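Local coordinates for protein C alpha-dehydrogenase (Sphingobium sp. SYK-6, PDB 4YAC) that binds NADH as a short-chain dehydrogenase/reductase and probably oxidises the Calpha alcohol of lignin-derived beta-aryl ethers to a ketone, at residues W110-D113 and V114-G118; G155-C158 and T159-A163. All blocks are in the same frame, centred on the assembly; numbering follows the deposited sequence.

In the fold
Contacts 1 and 2 are each a local stretch of one helix, in helices 105-133 and 155-174, which pack side by side in the Rossmann fold. Contact 2 is buried, with one flank against the second subunit; contact 1 is partly buried, running from an exposed Trp110 to Val114 beside the bound NADH. Where they meet, Asn115 ND2 is probably hydrogen-bonded to Thr160 OG1 at 3.1 Å, while Met112 CE packs on the methyls of Thr159 and Thr160. Their chemistry differs: contact 1 pairs a carboxylate with an amide on its outer side, whereas contact 2 turns threonine hydroxyls onto its own backbone and lays a lysine chain across a tyrosine ring.

Contact 1 (W110-D113 and V114-G118); sequences WQMD and VNVNG
A pi-turn in helix 105-133, in the Rossmann-fold core of this short-chain dehydrogenase, is marked by the bond from Asn117 N to Met112 O (3.1 Å), five residues back. Met112 O also accepts Val116 N at 3.0 Å; Asn117 N lies in the carbonyl plane, Val116 N well above it. One residue earlier the helix is regular, Asn115 N bonding Gln111 O at 2.9 Å, and the Asn115 side chain faces inward, its OD1 bonded to Val94 N; this is probably the asparagine that relatives use in their active sites. Val114, a compact branched residue, suits the place beside the NADH, and its CG2 also sits 4.1 Å from Trp110 CD1, obliquely to the indole. On the partly exposed side, Asp113 CG swings away from its own backbone N (chi1 -152°), bringing OD1 to the Asn117 amide: ND2 donates at 3.2 Å to its anti side, 32° outside the carboxylate plane, with amide and carboxylate almost perpendicular. An alanine in place of Asp113 would remove that acceptor and is likely to leave the Asn117 amide freer to turn. Further round, Met112 and Val116 lean along one flank together, SD of Met112 4.1 Å from CG2 of Val116.

Contact 2 (G155-C158 and T159-A163); sequences GIYC and TTKYA
The YxxxK signature of the short-chain dehydrogenases lies in the first turns of helix 155-174, where Tyr157 and Lys161 are one helical turn apart and their side chains touch. Relatives use this tyrosine and lysine in catalysis, and the same role is probable here; Tyr157 also packs against Ser144, probably the family's active-site serine. Lys161 CG sits over one face of the phenol ring, 4.1 Å from its centroid, in a CH-pi contact. The lysine chain bends at chi2 (-60°) and then runs extended, which brings CE above the same face, just outside the CE1–CZ bond and 3.5 Å from Tyr157 CE1. A long aliphatic chain suits this place, since its methylenes can line an aromatic ring while the amino group is carried beyond.

Threonines serve the buried backbone. Thr159 OG1 donates to Gly155 O at 2.8 Å, and Thr159 N reaches the same oxygen from the opposite face of its plane. Thr160 OG1 gives its hydrogen to Tyr157 O at 2.7 Å, a carbonyl that also accepts a hydrogen bond from Lys161 N. On another flank Cys158 SG lies 3.6 Å from Tyr162 CE1, oblique to that ring, and both residues pack against the second subunit. Because Thr160 OG1 spends its proton on Tyr157 O, its oxygen is left able to accept from helix 105-133, which probably ties the backbone beneath the signature tyrosine to that neighbour.

Contact 1 (W110-D113 and V114-G118)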
ATOM      1  N   TRP A 110      -0.435  -6.533 -15.025  1.00 26.09           N
ATOM      2  CA  TRP A 110       0.665  -5.789 -15.638  1.00 32.86           C
ATOM      3  C   TRP A 110       1.214  -4.728 -14.685  1.00 46.46           C
ATOM      4  O   TRP A 110       2.412  -4.688 -14.419  1.00 28.67           O
ATOM      5  CB  TRP A 110       0.206  -5.148 -16.949  1.00 27.91           C
ATOM      6  CG  TRP A 110       1.177  -4.172 -17.526  1.00 32.40           C
ATOM      7  CD1 TRP A 110       2.525  -4.346 -17.690  1.00 34.69           C
ATOM      8  CD2 TRP A 110       0.876  -2.872 -18.034  1.00 29.12           C
ATOM      9  NE1 TRP A 110       3.078  -3.228 -18.263  1.00 28.97           N
ATOM     10  CE2 TRP A 110       2.084  -2.308 -18.486  1.00 27.82           C
ATOM     11  CE3 TRP A 110      -0.300  -2.123 -18.151  1.00 29.35           C
ATOM     12  CZ2 TRP A 110       2.151  -1.037 -19.040  1.00 24.72           C
ATOM     13  CZ3 TRP A 110      -0.229  -0.861 -18.701  1.00 30.23           C
ATOM     14  CH2 TRP A 110       0.987  -0.332 -19.143  1.00 29.84           C
ATOM     15  N   GLN A 111       0.339  -3.881 -14.151  1.00 26.66           N
ATOM     16  CA  GLN A 111       0.788  -2.790 -13.290  1.00 26.93           C
ATOM     17  C   GLN A 111       1.289  -3.309 -11.943  1.00 28.32           C
ATOM     18  O   GLN A 111       2.272  -2.796 -11.407  1.00 23.90           O
ATOM     19  CB  GLN A 111      -0.336  -1.772 -13.094  1.00 29.41           C
ATOM     20  CG  GLN A 111      -0.695  -1.035 -14.378  1.00 28.35           C
ATOM     21  CD  GLN A 111      -1.733   0.047 -14.173  1.00 31.31           C
ATOM     22  OE1 GLN A 111      -1.466   1.070 -13.541  1.00 38.41           O
ATOM     23  NE2 GLN A 111      -2.927  -0.173 -14.710  1.00 40.46           N
ATOM     24  N   MET A 112       0.631  -4.333 -11.403  1.00 23.33           N
ATOM     25  CA  MET A 112       1.091  -4.962 -10.168  1.00 21.21           C
ATOM     26  C   MET A 112       2.482  -5.563 -10.354  1.00 21.68           C
ATOM     27  O   MET A 112       3.357  -5.406  -9.501  1.00 24.73           O
ATOM     28  CB  MET A 112       0.116  -6.051  -9.715  1.00 30.19           C
ATOM     29  CG  MET A 112      -1.136  -5.515  -9.049  1.00 44.39           C
ATOM     30  SD  MET A 112      -0.838  -4.925  -7.365  1.00 37.72           S
ATOM     31  CE  MET A 112      -1.994  -3.576  -7.307  1.00 73.85           C
ATOM     32  N   ASP A 113       2.697  -6.240 -11.477  1.00 25.16           N
ATOM     33  CA  ASP A 113       3.956  -6.950 -11.687  1.00 28.35           C
ATOM     34  C   ASP A 113       5.130  -5.971 -11.795  1.00 26.61           C
ATOM     35  O   ASP A 113       6.164  -6.166 -11.160  1.00 24.24           O
ATOM     36  CB  ASP A 113       3.872  -7.838 -12.940  1.00 58.53           C
ATOM     37  CG  ASP A 113       4.787  -9.056 -12.871  1.00 67.72           C
ATOM     38  OD1 ASP A 113       5.335  -9.354 -11.789  1.00 62.20           O
ATOM     39  OD2 ASP A 113       4.936  -9.734 -13.909  1.00 69.34           O
ATOM     40  N   VAL A 114       4.981  -4.914 -12.586  1.00 24.42           N
ATOM     41  CA  VAL A 114       6.082  -3.957 -12.745  1.00 25.84           C
ATOM     42  C   VAL A 114       6.245  -3.073 -11.515  1.00 23.21           C
ATOM     43  O   VAL A 114       7.351  -2.916 -11.004  1.00 24.70           O
ATOM     44  CB  VAL A 114       5.884  -3.045 -13.973  1.00 34.36           C
ATOM     45  CG1 VAL A 114       7.046  -2.055 -14.105  1.00 28.41           C
ATOM     46  CG2 VAL A 114       5.760  -3.872 -15.234  1.00 29.70           C
ATOM     47  N   ASN A 115       5.148  -2.496 -11.040  1.00 23.71           N
ATOM     48  CA  ASN A 115       5.233  -1.480  -9.998  1.00 21.48           C
ATOM     49  C   ASN A 115       5.497  -2.046  -8.609  1.00 24.82           C
ATOM     50  O   ASN A 115       6.110  -1.375  -7.777  1.00 25.55           O
ATOM     51  CB  ASN A 115       3.952  -0.645  -9.967  1.00 22.24           C
ATOM     52  CG  ASN A 115       3.776   0.204 -11.212  1.00 26.42           C
ATOM     53  OD1 ASN A 115       4.589   0.152 -12.143  1.00 24.39           O
ATOM     54  ND2 ASN A 115       2.706   0.992 -11.238  1.00 29.25           N
ATOM     55  N   VAL A 116       5.033  -3.268  -8.345  1.00 22.28           N
ATOM     56  CA  VAL A 116       5.218  -3.861  -7.029  1.00 20.73           C
ATOM     57  C   VAL A 116       6.238  -4.993  -7.092  1.00 25.12           C
ATOM     58  O   VAL A 116       7.269  -4.927  -6.425  1.00 25.33           O
ATOM     59  CB  VAL A 116       3.900  -4.381  -6.435  1.00 22.61           C
ATOM     60  CG1 VAL A 116       4.115  -4.805  -4.982  1.00 23.16           C
ATOM     61  CG2 VAL A 116       2.830  -3.304  -6.503  1.00 24.69           C
ATOM     62  N   ASN A 117       5.974  -6.030  -7.881  1.00 22.67           N
ATOM     63  CA  ASN A 117       6.914  -7.143  -7.958  1.00 24.50           C
ATOM     64  C   ASN A 117       8.273  -6.714  -8.499  1.00 30.22           C
ATOM     65  O   ASN A 117       9.288  -7.249  -8.077  1.00 23.85           O
ATOM     66  CB  ASN A 117       6.362  -8.286  -8.816  1.00 25.86           C
ATOM     67  CG  ASN A 117       5.387  -9.169  -8.061  1.00 40.57           C
ATOM     68  OD1 ASN A 117       5.494  -9.341  -6.846  1.00 31.65           O
ATOM     69  ND2 ASN A 117       4.434  -9.743  -8.784  1.00 51.49           N
ATOM     70  N   GLY A 118       8.306  -5.753  -9.418  1.00 24.45           N
ATOM     71  CA  GLY A 118       9.580  -5.282  -9.948  1.00 24.34           C
ATOM     72  C   GLY A 118      10.452  -4.679  -8.861  1.00 25.20           C
ATOM     73  O   GLY A 118      11.680  -4.854  -8.858  1.00 21.68           O
TER

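Contact 2 (G155-C158 and T159-A163)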
ATOM      1  N   GLY A 155      -7.181   3.860  -9.667  1.00 31.88           N
ATOM      2  CA  GLY A 155      -7.335   2.786  -8.698  1.00 28.81           C
ATOM      3  C   GLY A 155      -6.213   1.762  -8.663  1.00 26.60           C
ATOM      4  O   GLY A 155      -5.673   1.461  -7.598  1.00 28.05           O
ATOM      5  N   ILE A 156      -5.868   1.208  -9.820  1.00 25.95           N
ATOM      6  CA  ILE A 156      -4.795   0.223  -9.892  1.00 24.35           C
ATOM      7  C   ILE A 156      -3.468   0.874  -9.524  1.00 26.20           C
ATOM      8  O   ILE A 156      -2.757   0.386  -8.651  1.00 23.54           O
ATOM      9  CB  ILE A 156      -4.691  -0.413 -11.294  1.00 24.34           C
ATOM     10  CG1 ILE A 156      -5.975  -1.183 -11.618  1.00 26.00           C
ATOM     11  CG2 ILE A 156      -3.493  -1.352 -11.363  1.00 25.53           C
ATOM     12  CD1 ILE A 156      -6.002  -1.795 -13.003  1.00 29.93           C
ATOM     13  N   TYR A 157      -3.151   1.981 -10.191  1.00 26.42           N
ATOM     14  CA  TYR A 157      -1.907   2.705  -9.951  1.00 23.11           C
ATOM     15  C   TYR A 157      -1.717   3.037  -8.470  1.00 26.41           C
ATOM     16  O   TYR A 157      -0.650   2.803  -7.903  1.00 25.99           O
ATOM     17  CB  TYR A 157      -1.889   3.987 -10.792  1.00 25.44           C
ATOM     18  CG  TYR A 157      -0.614   4.790 -10.701  1.00 28.97           C
ATOM     19  CD1 TYR A 157       0.544   4.365 -11.334  1.00 32.12           C
ATOM     20  CD2 TYR A 157      -0.578   5.987 -10.004  1.00 33.76           C
ATOM     21  CE1 TYR A 157       1.710   5.104 -11.261  1.00 40.48           C
ATOM     22  CE2 TYR A 157       0.581   6.734  -9.925  1.00 32.34           C
ATOM     23  CZ  TYR A 157       1.721   6.289 -10.555  1.00 41.33           C
ATOM     24  OH  TYR A 157       2.878   7.033 -10.477  1.00 68.11           O
ATOM     25  N   CYS A 158      -2.766   3.566  -7.849  1.00 25.15           N
ATOM     26  CA  CYS A 158      -2.741   3.942  -6.441  1.00 24.24           C
ATOM     27  C   CYS A 158      -2.464   2.735  -5.555  1.00 23.71           C
ATOM     28  O   CYS A 158      -1.661   2.812  -4.621  1.00 27.51           O
ATOM     29  CB  CYS A 158      -4.073   4.597  -6.060  1.00 27.82           C
ATOM     30  SG  CYS A 158      -4.294   4.967  -4.307  1.00 28.34           S
ATOM     31  N   THR A 159      -3.116   1.617  -5.858  1.00 24.18           N
ATOM     32  CA  THR A 159      -2.906   0.392  -5.101  1.00 18.01           C
ATOM     33  C   THR A 159      -1.424   0.003  -5.132  1.00 21.54           C
ATOM     34  O   THR A 159      -0.852  -0.322  -4.094  1.00 26.02           O
ATOM     35  CB  THR A 159      -3.763  -0.767  -5.637  1.00 24.74           C
ATOM     36  OG1 THR A 159      -5.148  -0.408  -5.550  1.00 25.26           O
ATOM     37  CG2 THR A 159      -3.541  -2.023  -4.812  1.00 25.17           C
ATOM     38  N   THR A 160      -0.799   0.066  -6.307  1.00 21.63           N
ATOM     39  CA  THR A 160       0.607  -0.335  -6.427  1.00 24.18           C
ATOM     40  C   THR A 160       1.544   0.608  -5.683  1.00 24.26           C
ATOM     41  O   THR A 160       2.562   0.176  -5.152  1.00 23.80           O
ATOM     42  CB  THR A 160       1.094  -0.421  -7.904  1.00 23.67           C
ATOM     43  OG1 THR A 160       1.164   0.882  -8.499  1.00 24.37           O
ATOM     44  CG2 THR A 160       0.197  -1.332  -8.731  1.00 26.08           C
ATOM     45  N   LYS A 161       1.210   1.891  -5.634  1.00 24.58           N
ATOM     46  CA  LYS A 161       2.111   2.858  -5.025  1.00 27.86           C
ATOM     47  C   LYS A 161       1.972   2.847  -3.505  1.00 26.94           C
ATOM     48  O   LYS A 161       2.953   3.038  -2.785  1.00 26.94           O
ATOM     49  CB  LYS A 161       1.862   4.253  -5.610  1.00 27.90           C
ATOM     50  CG  LYS A 161       2.213   4.351  -7.101  1.00 30.07           C
ATOM     51  CD  LYS A 161       3.684   4.039  -7.371  1.00 31.79           C
ATOM     52  CE  LYS A 161       4.028   4.084  -8.852  1.00 42.23           C
ATOM     53  NZ  LYS A 161       5.464   3.743  -9.082  1.00 52.36           N
ATOM     54  N   TYR A 162       0.768   2.590  -3.006  1.00 23.77           N
ATOM     55  CA  TYR A 162       0.602   2.347  -1.581  1.00 22.20           C
ATOM     56  C   TYR A 162       1.444   1.141  -1.175  1.00 22.49           C
ATOM     57  O   TYR A 162       2.123   1.159  -0.148  1.00 26.40           O
ATOM     58  CB  TYR A 162      -0.871   2.111  -1.234  1.00 24.79           C
ATOM     59  CG  TYR A 162      -1.589   3.342  -0.732  1.00 21.75           C
ATOM     60  CD1 TYR A 162      -2.007   4.330  -1.612  1.00 27.37           C
ATOM     61  CD2 TYR A 162      -1.868   3.508   0.618  1.00 24.66           C
ATOM     62  CE1 TYR A 162      -2.668   5.451  -1.162  1.00 25.98           C
ATOM     63  CE2 TYR A 162      -2.528   4.626   1.076  1.00 28.08           C
ATOM     64  CZ  TYR A 162      -2.925   5.593   0.182  1.00 26.97           C
ATOM     65  OH  TYR A 162      -3.584   6.706   0.641  1.00 33.40           O
ATOM     66  N   ALA A 163       1.416   0.103  -2.004  1.00 21.47           N
ATOM     67  CA  ALA A 163       2.147  -1.124  -1.712  1.00 19.78           C
ATOM     68  C   ALA A 163       3.631  -0.856  -1.492  1.00 23.13           C
ATOM     69  O   ALA A 163       4.181  -1.253  -0.468  1.00 23.75           O
ATOM     70  CB  ALA A 163       1.960  -2.133  -2.831  1.00 23.14           C
TER